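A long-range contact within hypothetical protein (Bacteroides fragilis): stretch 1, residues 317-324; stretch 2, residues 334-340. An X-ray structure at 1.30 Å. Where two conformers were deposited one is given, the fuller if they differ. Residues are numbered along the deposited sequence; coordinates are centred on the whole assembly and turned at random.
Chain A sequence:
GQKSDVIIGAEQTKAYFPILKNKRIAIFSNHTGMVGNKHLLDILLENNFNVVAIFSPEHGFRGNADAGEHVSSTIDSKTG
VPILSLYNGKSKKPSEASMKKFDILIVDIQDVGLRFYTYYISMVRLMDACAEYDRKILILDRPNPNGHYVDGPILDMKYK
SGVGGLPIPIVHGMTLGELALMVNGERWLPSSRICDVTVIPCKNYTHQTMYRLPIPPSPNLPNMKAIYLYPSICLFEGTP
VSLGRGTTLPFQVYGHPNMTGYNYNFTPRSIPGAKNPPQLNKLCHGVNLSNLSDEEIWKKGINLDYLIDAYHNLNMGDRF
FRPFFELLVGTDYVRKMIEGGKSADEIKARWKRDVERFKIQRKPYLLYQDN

Stretch 1 317-324: GDRFFRPF
Stretch 2, residues 334-340: VRKMIEG

A helix can hold a neighbouring loop by presenting one stripe of side chains, spaced three or four residues apart, to a segment that folds mostly as loop. The contact between residues 317-324 and 334-340 of this Bacteroides fragilis protein is a compact example, burying 345 Å² in total. Stretch 2 is the end of a helix, regular from Val-334 to Glu-339 with phi near -60° and psi between -28° and -49°, followed by Gly-340 in a loop (phi/psi -79/-1). Its stripe consists of Arg-335, Ile-338 and Glu-339, whose CA-to-CB bonds all point toward stretch 1. Helical bonds hold the stripe in place: Glu-339 N donates to Arg-335 O at 3.0 Å, and Ile-338 N to Val-334 O, also at 3.0 Å.

Stretch 1 opens with Gly-317 at phi/psi 52/-142, a positive phi that glycine tolerates readily, and then makes a short 3-10 turn over 318-320, with phi near -60° and psi from -16° to -34°. Phe-320 N bonds to Gly-317 O and Phe-321 N to Asp-318 O, both at 3.1 Å. The two stretches run in opposite senses: the CA of Asp-318 lies 7.3 Å from the CA of Glu-339, and the CA of Phe-321 lies 7.4 Å from the CA of Arg-335.

Asp-318 leaves the backbone sideways, but its t rotamer (chi2 64°) brings the carboxylate to the helix. Its OD1 accepts a hydrogen bond from Arg-335 NH1 at 2.9 Å and 161°, a nearly straight bond within a salt bridge. The same OD1 sits 2.5 Å from OE2 of Glu-339 (chi1 m, chi2 t, chi3 -5°). Two oxygens this close suggest that one of the acids carries a proton, which would ease the meeting of like charges.

The CA-to-CB bond of Arg-319 points away and that of Phe-320 sideways, neither side chain reaching the helix, so the next anchor is Phe-321. With phi/psi -98/115 the chain leaves the turn, and chi1 m with chi2 -82° lays the ring against the stripe. Arg-335 CG rests over one face, 4.2 Å from the centroid of the Phe-321 ring and 26° off its normal, a CH-pi contact between an aliphatic methylene and aromatic electrons. At the ring edge, Phe-321 CZ meets CG2 of Ile-338 (chi1 m, chi2 t) at 3.9 Å. Phe-321 CD2 separately lies 3.4 Å from Glu-339 OE2.

Arg-335 thus serves two chemistries. Its chain, t, t, m with chi4 -111°, supplies the methylene to the ring, then carries the guanidinium so that Phe-321 CB lies over one of its faces, 3.4 Å from NH1 of Arg-335, and oxygens line its edge. Beyond Phe-321 the backbone extends through Arg-322 (-58/156), whose CA-to-CB bond points away but whose O accepts a weak bond from Arg-335 NH2, 3.0 Å at 123°. Pro-323, at -52/-39, turns the chain, and Phe-324, chi1 p, occupies the N-cap position of the following helix, its CA-to-CB bond directed away from stretch 2.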

# COMPACT_ATOMS: atom_id res chain seq x y z
N GLY A 317 25.02 -12.96 11.56
CA GLY A 317 25.14 -11.68 12.22
C GLY A 317 24.52 -10.55 11.41
O GLY A 317 23.47 -10.69 10.83
N ASP A 318 25.18 -9.39 11.44
CA ASP A 318 24.66 -8.15 10.89
C ASP A 318 24.44 -8.21 9.37
O ASP A 318 23.64 -7.45 8.85
CB ASP A 318 25.55 -7.00 11.29
CG ASP A 318 25.02 -5.64 10.88
OD1 ASP A 318 23.95 -5.20 11.36
OD2 ASP A 318 25.72 -4.99 10.07
N ARG A 319 25.10 -9.15 8.68
CA ARG A 319 24.90 -9.33 7.25
C ARG A 319 23.51 -9.82 6.89
O ARG A 319 23.09 -9.72 5.74
CB ARG A 319 25.97 -10.27 6.65
CG ARG A 319 27.36 -9.84 6.86
CD ARG A 319 27.55 -8.38 6.47
NE ARG A 319 28.96 -7.95 6.63
CZ ARG A 319 29.87 -7.96 5.67
NH1 ARG A 319 29.56 -8.34 4.44
NH2 ARG A 319 31.13 -7.54 5.94
N PHE A 320 22.78 -10.33 7.87
CA PHE A 320 21.35 -10.66 7.69
C PHE A 320 20.52 -9.47 7.26
O PHE A 320 19.51 -9.60 6.56
CB PHE A 320 20.84 -11.22 9.01
CG PHE A 320 19.38 -11.55 9.01
CD1 PHE A 320 18.91 -12.79 8.55
CD2 PHE A 320 18.48 -10.66 9.54
CE1 PHE A 320 17.57 -13.08 8.59
CE2 PHE A 320 17.16 -10.98 9.59
CZ PHE A 320 16.72 -12.18 9.12
N PHE A 321 20.88 -8.29 7.74
CA PHE A 321 20.10 -7.07 7.49
C PHE A 321 20.74 -6.32 6.35
O PHE A 321 21.85 -5.83 6.49
CB PHE A 321 19.99 -6.15 8.71
CG PHE A 321 19.30 -6.78 9.88
CD1 PHE A 321 17.94 -6.83 9.95
CD2 PHE A 321 20.05 -7.33 10.94
CE1 PHE A 321 17.32 -7.44 11.06
CE2 PHE A 321 19.45 -7.90 12.02
CZ PHE A 321 18.07 -7.95 12.09
N ARG A 322 20.04 -6.20 5.24
CA ARG A 322 20.48 -5.38 4.11
C ARG A 322 20.66 -3.95 4.60
O ARG A 322 19.97 -3.52 5.52
CB ARG A 322 19.41 -5.41 3.03
CG ARG A 322 19.36 -6.77 2.34
CD ARG A 322 18.25 -6.97 1.41
NE ARG A 322 18.47 -8.12 0.53
CZ ARG A 322 17.60 -8.56 -0.37
NH1 ARG A 322 16.37 -8.03 -0.43
NH2 ARG A 322 17.94 -9.60 -1.15
N PRO A 323 21.50 -3.14 3.92
CA PRO A 323 21.64 -1.75 4.32
C PRO A 323 20.28 -1.03 4.44
O PRO A 323 20.07 -0.21 5.35
CB PRO A 323 22.52 -1.19 3.23
CG PRO A 323 23.40 -2.34 2.87
CD PRO A 323 22.49 -3.54 2.90
N PHE A 324 19.40 -1.34 3.51
CA PHE A 324 18.12 -0.66 3.40
C PHE A 324 17.03 -1.22 4.28
O PHE A 324 15.89 -0.77 4.16
CB PHE A 324 17.73 -0.49 1.95
CG PHE A 324 17.68 -1.78 1.19
CD1 PHE A 324 16.56 -2.61 1.25
CD2 PHE A 324 18.75 -2.19 0.40
CE1 PHE A 324 16.50 -3.77 0.54
CE2 PHE A 324 18.66 -3.38 -0.33
CZ PHE A 324 17.53 -4.13 -0.25
N VAL A 334 15.54 -1.18 15.58
CA VAL A 334 15.07 -2.54 15.39
C VAL A 334 16.22 -3.50 15.10
O VAL A 334 16.37 -4.54 15.79
CB VAL A 334 13.96 -2.63 14.33
CG1 VAL A 334 13.57 -4.09 14.02
CG2 VAL A 334 12.73 -1.82 14.75
N ARG A 335 17.11 -3.14 14.16
CA ARG A 335 18.28 -3.96 13.93
C ARG A 335 19.11 -4.11 15.21
O ARG A 335 19.57 -5.22 15.55
CB ARG A 335 19.12 -3.27 12.88
CG ARG A 335 20.46 -3.90 12.59
CD ARG A 335 21.38 -2.98 11.83
NE ARG A 335 20.89 -2.66 10.49
CZ ARG A 335 21.43 -3.07 9.34
NH1 ARG A 335 22.46 -3.89 9.30
NH2 ARG A 335 20.90 -2.63 8.20
N LYS A 336 19.36 -2.99 15.87
CA LYS A 336 20.25 -3.01 17.03
C LYS A 336 19.69 -3.89 18.15
O LYS A 336 20.42 -4.67 18.79
CB LYS A 336 20.46 -1.60 17.57
CG LYS A 336 21.26 -0.69 16.64
CD LYS A 336 21.37 0.74 17.25
CE LYS A 336 21.95 1.80 16.34
NZ LYS A 336 21.96 3.14 17.05
N MSE A 337 18.40 -3.78 18.40
CA MSE A 337 17.77 -4.58 19.46
C MSE A 337 17.69 -6.06 19.12
O MSE A 337 17.91 -6.90 19.98
CB MSE A 337 16.40 -4.02 19.78
CG MSE A 337 16.43 -2.67 20.47
SE MSE A 337 14.71 -1.94 20.87
CE MSE A 337 14.26 -3.00 22.45
N ILE A 338 17.44 -6.38 17.85
CA ILE A 338 17.46 -7.79 17.46
C ILE A 338 18.86 -8.36 17.71
O ILE A 338 19.02 -9.44 18.29
CB ILE A 338 17.03 -8.02 16.02
CG1 ILE A 338 15.53 -7.66 15.87
CG2 ILE A 338 17.29 -9.48 15.60
CD1 ILE A 338 14.96 -7.71 14.47
N GLU A 339 19.87 -7.64 17.24
CA GLU A 339 21.24 -8.12 17.37
C GLU A 339 21.66 -8.18 18.83
O GLU A 339 22.53 -8.96 19.19
CB GLU A 339 22.16 -7.18 16.59
CG GLU A 339 21.98 -7.38 15.10
CD GLU A 339 22.78 -6.46 14.22
OE1 GLU A 339 23.46 -5.53 14.70
OE2 GLU A 339 22.68 -6.63 12.97
N GLY A 340 21.07 -7.33 19.65
CA GLY A 340 21.31 -7.31 21.08
C GLY A 340 20.59 -8.38 21.86
O GLY A 340 20.73 -8.42 23.10